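Local coordinates for protein interacting with Hsp90 1 (Saccharomyces cerevisiae, PDB 4CHH), which takes part in pre-rRNA processing and the R2TP complex and is required for the NOP58-snoRNA interaction, this chain being its N-terminal domain, at residues 139-144 with 151-156; 72-77 with 82-87; 30-35 with 176-181; 98-103 with 166-171; 122-125 with 130-133. All blocks are in the same frame, centred on the assembly; numbering follows the deposited sequence.

Contact 1: 139-144 with 151-156; sequences CLESCE and LCRDRI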
# COMPACT_ATOMS: atom_id res chain seq x y z
N CYS A 139 0.11 -4.34 -2.66
CA CYS A 139 0.82 -3.17 -2.14
C CYS A 139 2.22 -3.11 -2.72
O CYS A 139 2.64 -2.05 -3.16
CB CYS A 139 0.84 -3.17 -0.61
SG CYS A 139 -0.77 -2.85 0.14
N LEU A 140 2.94 -4.25 -2.77
CA LEU A 140 4.26 -4.31 -3.37
C LEU A 140 4.20 -3.95 -4.85
O LEU A 140 5.00 -3.14 -5.31
CB LEU A 140 4.90 -5.70 -3.20
CG LEU A 140 5.27 -6.10 -1.77
CD1 LEU A 140 5.32 -7.61 -1.62
CD2 LEU A 140 6.56 -5.45 -1.33
N GLU A 141 3.24 -4.53 -5.60
CA GLU A 141 3.07 -4.22 -7.02
C GLU A 141 2.73 -2.76 -7.23
O GLU A 141 3.20 -2.16 -8.20
CB GLU A 141 1.96 -5.09 -7.65
CG GLU A 141 2.34 -6.56 -7.73
CD GLU A 141 1.28 -7.53 -8.22
OE1 GLU A 141 0.06 -7.25 -8.08
OE2 GLU A 141 1.66 -8.62 -8.69
N SER A 142 1.92 -2.16 -6.33
CA SER A 142 1.55 -0.75 -6.45
C SER A 142 2.75 0.17 -6.42
O SER A 142 2.79 1.11 -7.20
CB SER A 142 0.54 -0.33 -5.39
OG SER A 142 -0.62 -1.14 -5.53
N CYS A 143 3.74 -0.08 -5.51
CA CYS A 143 4.93 0.78 -5.44
C CYS A 143 5.80 0.56 -6.65
O CYS A 143 6.36 1.52 -7.19
CB CYS A 143 5.70 0.53 -4.14
SG CYS A 143 4.68 0.71 -2.65
N GLU A 144 5.90 -0.71 -7.10
CA GLU A 144 6.66 -1.11 -8.28
C GLU A 144 6.15 -0.40 -9.54
O GLU A 144 6.94 0.05 -10.35
CB GLU A 144 6.57 -2.62 -8.48
CG GLU A 144 7.41 -3.37 -7.47
CD GLU A 144 7.33 -4.87 -7.62
OE1 GLU A 144 6.23 -5.39 -7.95
OE2 GLU A 144 8.37 -5.53 -7.39
N LEU A 151 10.85 -4.83 -6.10
CA LEU A 151 10.98 -5.10 -4.65
C LEU A 151 11.09 -6.60 -4.39
O LEU A 151 10.49 -7.37 -5.12
CB LEU A 151 9.79 -4.48 -3.86
CG LEU A 151 9.57 -2.94 -4.06
CD1 LEU A 151 8.30 -2.46 -3.37
CD2 LEU A 151 10.77 -2.13 -3.62
N CYS A 152 11.90 -7.00 -3.42
CA CYS A 152 12.14 -8.41 -3.08
C CYS A 152 10.91 -9.04 -2.41
O CYS A 152 10.32 -8.44 -1.51
CB CYS A 152 13.38 -8.57 -2.19
SG CYS A 152 13.93 -10.29 -2.02
N ARG A 153 10.52 -10.23 -2.87
CA ARG A 153 9.43 -11.04 -2.33
C ARG A 153 9.98 -12.03 -1.28
O ARG A 153 9.20 -12.61 -0.53
CB ARG A 153 8.67 -11.80 -3.47
CG ARG A 153 8.04 -10.88 -4.58
CD ARG A 153 7.11 -9.83 -4.00
NE ARG A 153 6.19 -9.25 -5.00
CZ ARG A 153 6.44 -8.17 -5.73
NH1 ARG A 153 7.61 -7.55 -5.64
NH2 ARG A 153 5.52 -7.70 -6.57
N ASP A 154 11.29 -12.22 -1.21
CA ASP A 154 11.88 -13.18 -0.24
C ASP A 154 12.34 -12.48 1.03
O ASP A 154 12.02 -12.94 2.13
CB ASP A 154 13.06 -13.95 -0.87
CG ASP A 154 12.75 -14.67 -2.17
OD1 ASP A 154 11.60 -15.10 -2.34
OD2 ASP A 154 13.64 -14.77 -3.02
N ARG A 155 13.09 -11.37 0.88
CA ARG A 155 13.59 -10.62 2.03
C ARG A 155 12.48 -9.71 2.49
O ARG A 155 12.56 -8.50 2.37
CB ARG A 155 14.87 -9.85 1.69
CG ARG A 155 16.13 -10.65 1.91
CD ARG A 155 16.60 -11.31 0.65
NE ARG A 155 17.97 -10.91 0.33
CZ ARG A 155 18.36 -10.43 -0.85
NH1 ARG A 155 17.49 -10.30 -1.84
NH2 ARG A 155 19.62 -10.09 -1.04
N ILE A 156 11.43 -10.32 2.98
CA ILE A 156 10.20 -9.67 3.41
C ILE A 156 9.96 -9.96 4.90
O ILE A 156 10.22 -11.08 5.37
CB ILE A 156 9.05 -10.13 2.50
CG1 ILE A 156 7.78 -9.27 2.68
CG2 ILE A 156 8.76 -11.65 2.59
CD1 ILE A 156 6.83 -9.29 1.43
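Glu-144 and Arg-153 reach for each other from opposite directions, and the guanidinium takes the carboxylate end-on with both terminal nitrogens: NH2 of Arg-153 to OE1 of Glu-144 and NH1 to OE2, each 2.8 Å. The salt bridge is not flat. The acid lies close to the guanidinium plane, but the nitrogens come in above the carboxylate plane, and the two groups are turned 41° apart. OE2 of Glu-144 also accepts the backbone N of Leu-151 on its anti lone pair, at 2.9 Å and an almost straight 178°, which ties the helix to the end of strand 149-151. A bend at chi2 (-55°) brings the Arg-153 chain back toward the helix. CB of Leu-140 sits 3.8 Å above the guanidinium plane of Arg-153, over its centre. Helix 129-147 here lies against the mixed sheet, where Leu-140 and Leu-151 both touch Ile-61 of strand 58-66, and the loop leaving strand 149-151 packs back on residues 140-144 of the helix. The branches of Leu-140 divide the apolar work: CD2 meets CD1 of Leu-151 at 4.0 Å, while CD1 packs 3.7 Å from CD of Arg-153 and 3.8 Å from CD1 of Ile-156. CB of Cys-143 touches the same Leu-151 methyl from the next turn of the helix. NE of Arg-153 has a second acid, Glu-137, one helical turn before Glu-141.

Contact 2: 72-77 with 82-87; sequences PEVDFN and FPLIIQ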
# COMPACT_ATOMS: atom_id res chain seq x y z
N PRO A 72 -14.26 -2.53 -3.13
CA PRO A 72 -14.95 -3.38 -4.13
C PRO A 72 -16.48 -3.32 -3.96
O PRO A 72 -16.99 -3.21 -2.83
CB PRO A 72 -14.43 -4.79 -3.78
CG PRO A 72 -13.13 -4.55 -3.11
CD PRO A 72 -13.39 -3.35 -2.27
N GLU A 73 -17.19 -3.45 -5.07
CA GLU A 73 -18.66 -3.49 -5.08
C GLU A 73 -19.15 -4.83 -4.51
O GLU A 73 -20.17 -4.86 -3.83
CB GLU A 73 -19.20 -3.25 -6.49
CG GLU A 73 -19.17 -1.78 -6.89
CD GLU A 73 -19.73 -1.45 -8.26
OE1 GLU A 73 -19.32 -2.09 -9.25
OE2 GLU A 73 -20.59 -0.54 -8.33
N VAL A 74 -18.38 -5.91 -4.76
CA VAL A 74 -18.66 -7.25 -4.24
C VAL A 74 -18.04 -7.37 -2.84
O VAL A 74 -16.82 -7.26 -2.69
CB VAL A 74 -18.16 -8.38 -5.19
CG1 VAL A 74 -18.36 -9.75 -4.56
CG2 VAL A 74 -18.84 -8.31 -6.56
N ASP A 75 -18.90 -7.63 -1.83
CA ASP A 75 -18.53 -7.83 -0.42
C ASP A 75 -17.60 -9.04 -0.28
O ASP A 75 -17.75 -10.00 -1.03
CB ASP A 75 -19.81 -8.02 0.43
CG ASP A 75 -19.59 -7.96 1.93
OD1 ASP A 75 -18.69 -7.19 2.38
OD2 ASP A 75 -20.32 -8.67 2.67
N PHE A 76 -16.63 -8.99 0.67
CA PHE A 76 -15.68 -10.10 0.79
C PHE A 76 -16.33 -11.34 1.38
O PHE A 76 -16.79 -11.37 2.53
CB PHE A 76 -14.39 -9.77 1.57
CG PHE A 76 -13.44 -10.96 1.64
CD1 PHE A 76 -12.81 -11.44 0.49
CD2 PHE A 76 -13.24 -11.65 2.83
CE1 PHE A 76 -12.00 -12.58 0.53
CE2 PHE A 76 -12.41 -12.78 2.87
CZ PHE A 76 -11.81 -13.24 1.72
N ASN A 77 -16.33 -12.37 0.57
CA ASN A 77 -16.73 -13.74 0.84
C ASN A 77 -15.73 -14.59 0.06
O ASN A 77 -15.65 -14.44 -1.17
CB ASN A 77 -18.19 -13.98 0.44
CG ASN A 77 -18.68 -15.38 0.75
OD1 ASN A 77 -18.16 -16.39 0.25
ND2 ASN A 77 -19.71 -15.48 1.56
N PHE A 82 -12.17 -15.22 -4.18
CA PHE A 82 -10.89 -15.77 -4.67
C PHE A 82 -10.97 -16.17 -6.16
O PHE A 82 -10.07 -15.80 -6.91
CB PHE A 82 -10.36 -16.91 -3.77
CG PHE A 82 -9.90 -16.37 -2.43
CD1 PHE A 82 -9.04 -15.27 -2.35
CD2 PHE A 82 -10.32 -16.97 -1.24
CE1 PHE A 82 -8.62 -14.78 -1.10
CE2 PHE A 82 -9.89 -16.47 0.00
CZ PHE A 82 -9.03 -15.38 0.06
N PRO A 83 -12.07 -16.79 -6.66
CA PRO A 83 -12.17 -17.04 -8.10
C PRO A 83 -12.19 -15.72 -8.91
O PRO A 83 -11.55 -15.67 -9.95
CB PRO A 83 -13.51 -17.78 -8.22
CG PRO A 83 -13.62 -18.51 -6.90
CD PRO A 83 -13.22 -17.40 -5.96
N LEU A 84 -12.84 -14.66 -8.40
CA LEU A 84 -12.86 -13.33 -9.06
C LEU A 84 -11.48 -12.70 -9.12
O LEU A 84 -11.15 -12.04 -10.11
CB LEU A 84 -13.84 -12.36 -8.38
CG LEU A 84 -15.32 -12.65 -8.51
CD1 LEU A 84 -16.11 -11.68 -7.66
CD2 LEU A 84 -15.78 -12.58 -10.00
N ILE A 85 -10.65 -12.93 -8.08
CA ILE A 85 -9.27 -12.42 -8.05
C ILE A 85 -8.47 -13.10 -9.16
O ILE A 85 -7.80 -12.40 -9.92
CB ILE A 85 -8.63 -12.60 -6.66
CG1 ILE A 85 -9.28 -11.63 -5.64
CG2 ILE A 85 -7.05 -12.44 -6.74
CD1 ILE A 85 -8.79 -11.83 -4.13
N ILE A 86 -8.60 -14.43 -9.31
CA ILE A 86 -7.93 -15.21 -10.37
C ILE A 86 -8.41 -14.69 -11.75
O ILE A 86 -7.60 -14.55 -12.67
CB ILE A 86 -8.18 -16.74 -10.19
CG1 ILE A 86 -7.38 -17.28 -8.99
CG2 ILE A 86 -7.92 -17.58 -11.49
CD1 ILE A 86 -8.05 -18.51 -8.33
N GLN A 87 -9.69 -14.32 -11.85
CA GLN A 87 -10.26 -13.80 -13.11
C GLN A 87 -9.93 -12.32 -13.38
O GLN A 87 -10.40 -11.79 -14.38
CB GLN A 87 -11.78 -13.97 -13.11
CG GLN A 87 -12.27 -15.43 -13.11
CD GLN A 87 -13.75 -15.52 -12.76
OE1 GLN A 87 -14.52 -14.57 -12.92
NE2 GLN A 87 -14.16 -16.64 -12.21
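An aromatic edge-to-face pair, Phe-76 against Phe-82, is the main feature of this surface contact, in which the loop after strand 58-66 packs on the helix it leads into, 78-86. The edge of Phe-76 is directed at the face of Phe-82 in an offset geometry, with ring centroids 5.7 Å apart and planes at 74°. CZ of Phe-76 lies 3.9 Å from CZ of Phe-82, the closest approach of the two rings. CG of Phe-76 stands opposite its backbone N (chi1 -179°), and this sends the ring out of the loop to meet Phe-82. The loop segment ends at the N-cap of the helix, where OD1 of Asn-77 accepts a weak hydrogen bond from the backbone N of Arg-79. Farther from the rings, a methyl-to-methyl contact adds to the packing, CG1 of Val-74 lying 4.3 Å from CD1 of Leu-84. Trp-90 borders this second patch, touching Leu-84 and donating from NE1 to the carbonyl O of Val-74. Helix 129-147 adjoins the aromatic pair, through Leu-131 at Phe-76 and through Gln-130 and Ile-134 at Phe-82.

Contact 3: 30-35 with 176-181; sequences SKIEPI and DELHQD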
# COMPACT_ATOMS: atom_id res chain seq x y z
N SER A 30 -8.64 16.75 -3.30
CA SER A 30 -9.08 16.33 -1.97
C SER A 30 -7.91 15.69 -1.23
O SER A 30 -7.00 15.14 -1.86
CB SER A 30 -10.24 15.34 -2.05
OG SER A 30 -11.45 16.00 -2.36
N LYS A 31 -7.96 15.74 0.10
CA LYS A 31 -6.94 15.14 0.94
C LYS A 31 -7.51 13.95 1.68
O LYS A 31 -8.64 13.97 2.17
CB LYS A 31 -6.36 16.17 1.94
CG LYS A 31 -5.66 17.37 1.30
CD LYS A 31 -4.17 17.15 1.09
CE LYS A 31 -3.45 18.44 0.83
NZ LYS A 31 -1.98 18.26 0.89
N ILE A 32 -6.74 12.89 1.74
CA ILE A 32 -7.09 11.69 2.49
C ILE A 32 -6.03 11.58 3.56
O ILE A 32 -4.85 11.50 3.23
CB ILE A 32 -7.17 10.43 1.58
CG1 ILE A 32 -8.28 10.53 0.51
CG2 ILE A 32 -7.31 9.16 2.45
CD1 ILE A 32 -8.29 9.35 -0.52
N GLU A 33 -6.44 11.60 4.84
CA GLU A 33 -5.52 11.45 5.97
C GLU A 33 -5.56 9.97 6.40
O GLU A 33 -6.59 9.52 6.92
CB GLU A 33 -5.88 12.41 7.10
CG GLU A 33 -5.83 13.86 6.65
CD GLU A 33 -5.26 14.81 7.68
OE1 GLU A 33 -5.98 15.16 8.64
OE2 GLU A 33 -4.08 15.20 7.52
N PRO A 34 -4.52 9.18 6.10
CA PRO A 34 -4.59 7.73 6.38
C PRO A 34 -4.49 7.37 7.86
O PRO A 34 -3.85 8.08 8.63
CB PRO A 34 -3.41 7.15 5.59
CG PRO A 34 -2.93 8.26 4.70
CD PRO A 34 -3.26 9.52 5.41
N ILE A 35 -5.11 6.25 8.24
CA ILE A 35 -5.08 5.71 9.60
C ILE A 35 -4.05 4.56 9.59
O ILE A 35 -4.20 3.62 8.81
CB ILE A 35 -6.51 5.24 10.07
CG1 ILE A 35 -7.55 6.40 10.02
CG2 ILE A 35 -6.45 4.58 11.49
CD1 ILE A 35 -9.03 5.97 9.87
N ASP A 176 -12.59 12.20 -8.64
CA ASP A 176 -13.00 10.96 -9.30
C ASP A 176 -12.23 9.73 -8.76
O ASP A 176 -12.52 8.59 -9.14
CB ASP A 176 -12.84 11.07 -10.83
CG ASP A 176 -13.82 10.22 -11.61
OD1 ASP A 176 -15.03 10.57 -11.64
OD2 ASP A 176 -13.39 9.19 -12.18
N GLU A 177 -11.25 9.95 -7.85
CA GLU A 177 -10.46 8.88 -7.23
C GLU A 177 -11.07 8.49 -5.87
O GLU A 177 -10.72 7.43 -5.34
CB GLU A 177 -8.99 9.30 -7.05
CG GLU A 177 -8.21 9.39 -8.35
CD GLU A 177 -6.79 9.89 -8.15
OE1 GLU A 177 -6.61 11.12 -7.99
OE2 GLU A 177 -5.87 9.04 -8.14
N LEU A 178 -11.94 9.34 -5.31
CA LEU A 178 -12.56 9.10 -4.01
C LEU A 178 -13.64 8.02 -4.06
O LEU A 178 -14.24 7.82 -5.12
CB LEU A 178 -13.22 10.39 -3.49
CG LEU A 178 -12.30 11.49 -2.94
CD1 LEU A 178 -13.10 12.78 -2.65
CD2 LEU A 178 -11.57 11.04 -1.69
N HIS A 179 -13.94 7.39 -2.89
CA HIS A 179 -15.06 6.46 -2.71
C HIS A 179 -16.32 7.22 -3.21
O HIS A 179 -16.51 8.39 -2.83
CB HIS A 179 -15.15 6.09 -1.22
CG HIS A 179 -16.24 5.13 -0.84
ND1 HIS A 179 -17.58 5.45 -1.01
CD2 HIS A 179 -16.15 3.95 -0.19
CE1 HIS A 179 -18.26 4.43 -0.52
NE2 HIS A 179 -17.44 3.50 -0.01
N GLN A 180 -17.14 6.57 -4.06
CA GLN A 180 -18.36 7.13 -4.67
C GLN A 180 -19.19 8.00 -3.70
O GLN A 180 -19.63 9.09 -4.08
CB GLN A 180 -19.26 6.00 -5.22
CG GLN A 180 -20.20 6.43 -6.35
CD GLN A 180 -19.47 6.98 -7.56
OE1 GLN A 180 -19.67 8.13 -7.94
NE2 GLN A 180 -18.60 6.18 -8.17
N ASP A 181 -19.42 7.53 -2.45
CA ASP A 181 -20.24 8.28 -1.47
C ASP A 181 -19.54 9.54 -0.90
O ASP A 181 -20.17 10.34 -0.20
CB ASP A 181 -20.68 7.37 -0.30
CG ASP A 181 -21.46 6.12 -0.72
OD1 ASP A 181 -21.81 6.01 -1.92
OD2 ASP A 181 -21.69 5.25 0.15
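Ser-30 opens the contact by presenting its hydroxyl to a methyl of Leu-178: OG of Ser-30 lies 3.6 Å and CB of Ser-30 3.9 Å from CD1 of Leu-178. Its backbone pairs with Val-173 of strand 171-174, near the start of strand 29-47. Lys-31 turns its side chain the other way and forms a salt bridge with Glu-172. At Ile-32 the chain faces Leu-178 again. Its CG1 branch lies opposite the carbonyl carbon and beside the backbone N (chi1 -63°), and the extension to CD1 runs antiparallel to the leucine side chain, so that CD1 and CG1 of Ile-32 are 3.9 and 4.0 Å from CD2 of Leu-178. The leucine thus spans two strand residues with its two branches, CD1 on the serine and CD2 on the isoleucine. From Glu-33 onward the chain moves off, and Pro-34 packs elsewhere, on Leu-171 and Cys-116. Leu-178 also touches Val-173, so the C-terminal tail packs a leucine on the antiparallel pair 29-47/171-174 of the mixed sheet of the PIH1 N-terminal domain. Between the segments the contact is made by van der Waals touches alone, with a buried leucine as its centre; it therefore probably depends on shape rather than on charge or bond direction, while backbone bonds from Ser-30 to Val-173 and from His-179 to Leu-68 supply the directional hold nearby.

Contact 4: 98-103 with 166-171; sequences CYRMDH and AELPAL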
# COMPACT_ATOMS: atom_id res chain seq x y z
N CYS A 98 3.69 9.10 -3.01
CA CYS A 98 5.02 9.18 -3.59
C CYS A 98 5.97 8.62 -2.48
O CYS A 98 5.59 8.63 -1.31
CB CYS A 98 5.35 10.62 -3.98
SG CYS A 98 5.73 11.69 -2.56
N TYR A 99 7.14 8.09 -2.85
CA TYR A 99 8.03 7.56 -1.82
C TYR A 99 8.67 8.71 -1.06
O TYR A 99 8.75 9.84 -1.55
CB TYR A 99 9.11 6.59 -2.39
CG TYR A 99 10.11 7.23 -3.32
CD1 TYR A 99 11.21 7.93 -2.83
CD2 TYR A 99 9.95 7.14 -4.71
CE1 TYR A 99 12.09 8.58 -3.69
CE2 TYR A 99 10.84 7.77 -5.57
CZ TYR A 99 11.92 8.47 -5.06
OH TYR A 99 12.82 9.07 -5.91
N ARG A 100 9.11 8.41 0.14
CA ARG A 100 9.86 9.39 0.92
C ARG A 100 11.09 8.69 1.49
O ARG A 100 11.19 7.45 1.42
CB ARG A 100 9.00 10.15 1.94
CG ARG A 100 8.43 9.37 3.06
CD ARG A 100 7.35 10.20 3.74
NE ARG A 100 6.60 9.36 4.66
CZ ARG A 100 5.52 8.66 4.33
NH1 ARG A 100 5.00 8.77 3.12
NH2 ARG A 100 4.92 7.90 5.23
N MET A 101 12.09 9.48 1.89
CA MET A 101 13.33 8.90 2.39
C MET A 101 13.45 9.02 3.89
O MET A 101 13.10 10.05 4.48
CB MET A 101 14.56 9.53 1.73
CG MET A 101 14.78 9.07 0.32
SD MET A 101 16.32 9.66 -0.41
CE MET A 101 15.83 9.64 -2.22
N ASP A 102 13.91 7.94 4.50
CA ASP A 102 14.26 7.83 5.90
C ASP A 102 15.68 7.28 5.94
O ASP A 102 16.27 7.04 4.89
CB ASP A 102 13.26 6.98 6.71
CG ASP A 102 13.12 7.41 8.17
OD1 ASP A 102 14.10 7.99 8.72
OD2 ASP A 102 12.04 7.17 8.76
N HIS A 103 16.27 7.20 7.12
CA HIS A 103 17.64 6.71 7.23
C HIS A 103 17.73 5.73 8.39
O HIS A 103 17.04 5.93 9.38
CB HIS A 103 18.62 7.88 7.42
CG HIS A 103 18.77 8.74 6.20
ND1 HIS A 103 17.84 9.72 5.88
CD2 HIS A 103 19.76 8.77 5.28
CE1 HIS A 103 18.28 10.29 4.77
NE2 HIS A 103 19.43 9.75 4.36
N ALA A 166 7.26 9.28 11.18
CA ALA A 166 6.34 10.08 11.98
C ALA A 166 4.92 10.01 11.36
O ALA A 166 4.61 9.03 10.67
CB ALA A 166 6.84 11.53 12.09
N GLU A 167 4.08 11.02 11.57
CA GLU A 167 2.71 11.05 11.04
C GLU A 167 2.67 10.71 9.54
O GLU A 167 3.55 11.15 8.80
CB GLU A 167 2.09 12.43 11.30
CG GLU A 167 2.05 12.83 12.76
N LEU A 168 1.70 9.88 9.10
CA LEU A 168 1.52 9.52 7.69
C LEU A 168 1.03 10.77 6.97
O LEU A 168 0.03 11.34 7.42
CB LEU A 168 0.51 8.36 7.52
CG LEU A 168 0.85 7.00 8.18
CD1 LEU A 168 -0.21 5.97 7.84
CD2 LEU A 168 2.25 6.50 7.79
N PRO A 169 1.73 11.28 5.93
CA PRO A 169 1.28 12.52 5.29
C PRO A 169 -0.01 12.30 4.49
O PRO A 169 -0.33 11.15 4.12
CB PRO A 169 2.46 12.90 4.39
CG PRO A 169 3.13 11.61 4.08
CD PRO A 169 2.97 10.76 5.30
N ALA A 170 -0.78 13.39 4.27
CA ALA A 170 -2.04 13.30 3.54
C ALA A 170 -1.80 12.91 2.08
O ALA A 170 -0.76 13.25 1.50
CB ALA A 170 -2.81 14.62 3.60
N LEU A 171 -2.75 12.19 1.52
CA LEU A 171 -2.73 11.82 0.11
C LEU A 171 -3.57 12.81 -0.64
O LEU A 171 -4.71 13.08 -0.25
CB LEU A 171 -3.27 10.41 -0.10
CG LEU A 171 -2.42 9.28 0.45
CD1 LEU A 171 -3.28 8.10 0.80
CD2 LEU A 171 -1.37 8.87 -0.55
O HOH W 1 5.83 8.03 8.14
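The guanidinium of Arg-100 turns one face to the CD-CG edge of Pro-169, whose CD stands 3.3 Å above the guanidinium plane near its centre. CZ of Arg-100 is 3.4 Å from CD of Pro-169, and NH1 is 3.5 Å from CG, so that edge of the pyrrolidine points into the face. The group gets there on an arm that is extended from CG to NE, after a first torsion of 66° that sets CG between the backbone N and the carbonyl carbon. Near the guanidinium plane, CD2 of Leu-168 comes up to NH2 of Arg-100 at 4.0 Å. NH2 also donates to a water, 3.1 Å away in that plane, which in turn donates to the carbonyl O of Ala-166 at 3.0 Å. The charge itself is met outside the two segments, in a salt bridge from NH2 to Asp-114. With an alanine here, Asp-114 would probably lose its salt-bridge mate and the CD-CG edge of Pro-169 the guanidinium face it packs against. Arg-100 belongs to strand 95-103, whose backbone pairs antiparallel with strand 109-118 at Val-112; Leu-168 reaches Asn-62 and Cys-64 of strand 58-66, and the loop ends where Leu-171 begins strand 171-174 and pairs with Ile-32 of strand 29-47.

Contact 5: 122-125 with 130-133; sequences SRWI and QLRE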
# COMPACT_ATOMS: atom_id res chain seq x y z
N SER A 122 -9.49 -3.09 5.32
CA SER A 122 -8.49 -3.29 6.37
C SER A 122 -8.99 -4.28 7.42
O SER A 122 -8.19 -4.97 8.05
CB SER A 122 -8.09 -1.96 7.02
OG SER A 122 -8.97 -1.55 8.06
N ARG A 123 -10.33 -4.36 7.62
CA ARG A 123 -10.94 -5.29 8.58
C ARG A 123 -11.03 -6.69 7.97
O ARG A 123 -10.84 -7.67 8.68
CB ARG A 123 -12.32 -4.79 9.05
CG ARG A 123 -12.27 -3.57 10.02
CD ARG A 123 -10.88 -2.97 10.15
NE ARG A 123 -10.21 -3.40 11.36
CZ ARG A 123 -8.93 -3.16 11.65
NH1 ARG A 123 -8.15 -2.52 10.79
NH2 ARG A 123 -8.43 -3.59 12.79
N TRP A 124 -11.29 -6.80 6.67
CA TRP A 124 -11.37 -8.10 5.97
C TRP A 124 -10.04 -8.85 6.07
O TRP A 124 -10.04 -10.05 6.28
CB TRP A 124 -11.69 -7.91 4.47
CG TRP A 124 -13.02 -7.30 4.14
CD1 TRP A 124 -14.14 -7.27 4.92
CD2 TRP A 124 -13.40 -6.72 2.88
NE1 TRP A 124 -15.16 -6.63 4.27
CE2 TRP A 124 -14.75 -6.30 3.01
CE3 TRP A 124 -12.73 -6.50 1.66
CZ2 TRP A 124 -15.45 -5.69 1.95
CZ3 TRP A 124 -13.43 -5.91 0.61
CH2 TRP A 124 -14.76 -5.48 0.77
N ILE A 125 -8.90 -8.12 5.88
CA ILE A 125 -7.57 -8.73 5.87
C ILE A 125 -7.12 -9.14 7.30
O ILE A 125 -6.15 -9.89 7.42
CB ILE A 125 -6.52 -7.88 5.10
CG1 ILE A 125 -6.30 -6.49 5.78
CG2 ILE A 125 -6.95 -7.75 3.63
CD1 ILE A 125 -5.10 -5.69 5.31
N GLN A 130 -5.38 -15.47 3.87
CA GLN A 130 -5.12 -15.62 2.44
C GLN A 130 -5.34 -14.28 1.74
O GLN A 130 -4.53 -13.91 0.89
CB GLN A 130 -6.02 -16.71 1.81
CG GLN A 130 -5.54 -18.14 2.13
CD GLN A 130 -5.61 -18.53 3.60
OE1 GLN A 130 -6.60 -18.26 4.31
NE2 GLN A 130 -4.56 -19.17 4.09
N LEU A 131 -6.41 -13.55 2.09
CA LEU A 131 -6.68 -12.21 1.54
C LEU A 131 -5.56 -11.22 1.95
O LEU A 131 -5.06 -10.46 1.13
CB LEU A 131 -8.07 -11.69 1.98
CG LEU A 131 -8.52 -10.33 1.34
CD1 LEU A 131 -8.72 -10.43 -0.16
CD2 LEU A 131 -9.79 -9.81 1.98
N ARG A 132 -5.11 -11.29 3.21
CA ARG A 132 -4.01 -10.43 3.69
C ARG A 132 -2.73 -10.64 2.83
O ARG A 132 -2.09 -9.66 2.43
CB ARG A 132 -3.71 -10.76 5.17
CG ARG A 132 -2.80 -9.73 5.85
CD ARG A 132 -2.76 -10.00 7.35
NE ARG A 132 -1.93 -9.04 8.09
CZ ARG A 132 -2.40 -7.99 8.77
NH1 ARG A 132 -3.70 -7.70 8.76
NH2 ARG A 132 -1.57 -7.22 9.45
N GLU A 133 -2.36 -11.91 2.55
CA GLU A 133 -1.18 -12.19 1.71
C GLU A 133 -1.31 -11.57 0.32
O GLU A 133 -0.33 -11.05 -0.21
CB GLU A 133 -1.00 -13.71 1.53
CG GLU A 133 -0.31 -14.40 2.69
CD GLU A 133 -0.69 -15.86 2.86
OE1 GLU A 133 -1.19 -16.48 1.89
OE2 GLU A 133 -0.51 -16.39 3.98
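The carbonyl O of Ile-125 is flanked by the side chain of Arg-132: CB and CD each lie 3.4 Å from it and NH1 3.5 Å. The arginine runs along this oxygen because CG stands opposite its backbone N (chi1 -168°) and the chain stays extended to NE; the guanidinium turns its edge to the carbonyl. Arg-132 and Ile-125 cross at about a right angle, with CB of Ile-125 4.0 Å from CB of Arg-132. Beyond the segments the guanidinium makes a cation-pi contact with Phe-38 of strand 29-47. An alanine at this position would probably leave the Phe-38 ring without its cation and the Ile-125 carbonyl without the CD methylene and guanidinium beside it. On the apolar side, Leu-131 fits against two helix residues: CG meets CG2 of Ile-125 at 3.8 Å, and CD2 meets CB of Trp-124 at 3.7 Å. Ile-125 points its CG2 there because CG1 takes the place between backbone N and carbonyl carbon (chi1 63°). Ile-125 also touches Ile-117 of strand 109-118 and Phe-38, so the contact reaches the sheet. OD1 of Asp-128 accepts the backbone N of Leu-131, which fits an N-cap of helix 129-147. Two consecutive helices, 119-127 and 129-147, are thus joined by a tight turn and packed on the mixed sheet of the alpha/beta PIH1 N-terminal domain.

How the contacts relate
Contacts 2 and 5 form one continuous patch, their centres about 12 Å apart: Trp-124 packs on Phe-76, with CD2 of Trp-124 3.5 Å from CB of Phe-76. Contact 5 and contact 1 use the start and the later half of helix 129-147, with centres about 17 Å apart and no touch. Contacts 3 and 4 meet within the sheet, where O of Ile-32 and N of Leu-171, 2.8 Å apart, probably form a hydrogen bond; contact 4 is nested in the loop closed by contact 3. Contacts 2 and 4 are the farthest apart, about 31 Å between centres. A bound 1,2-ethanediol, probably from the crystallisation liquor, lies about 4 Å from the Val-74 side chain.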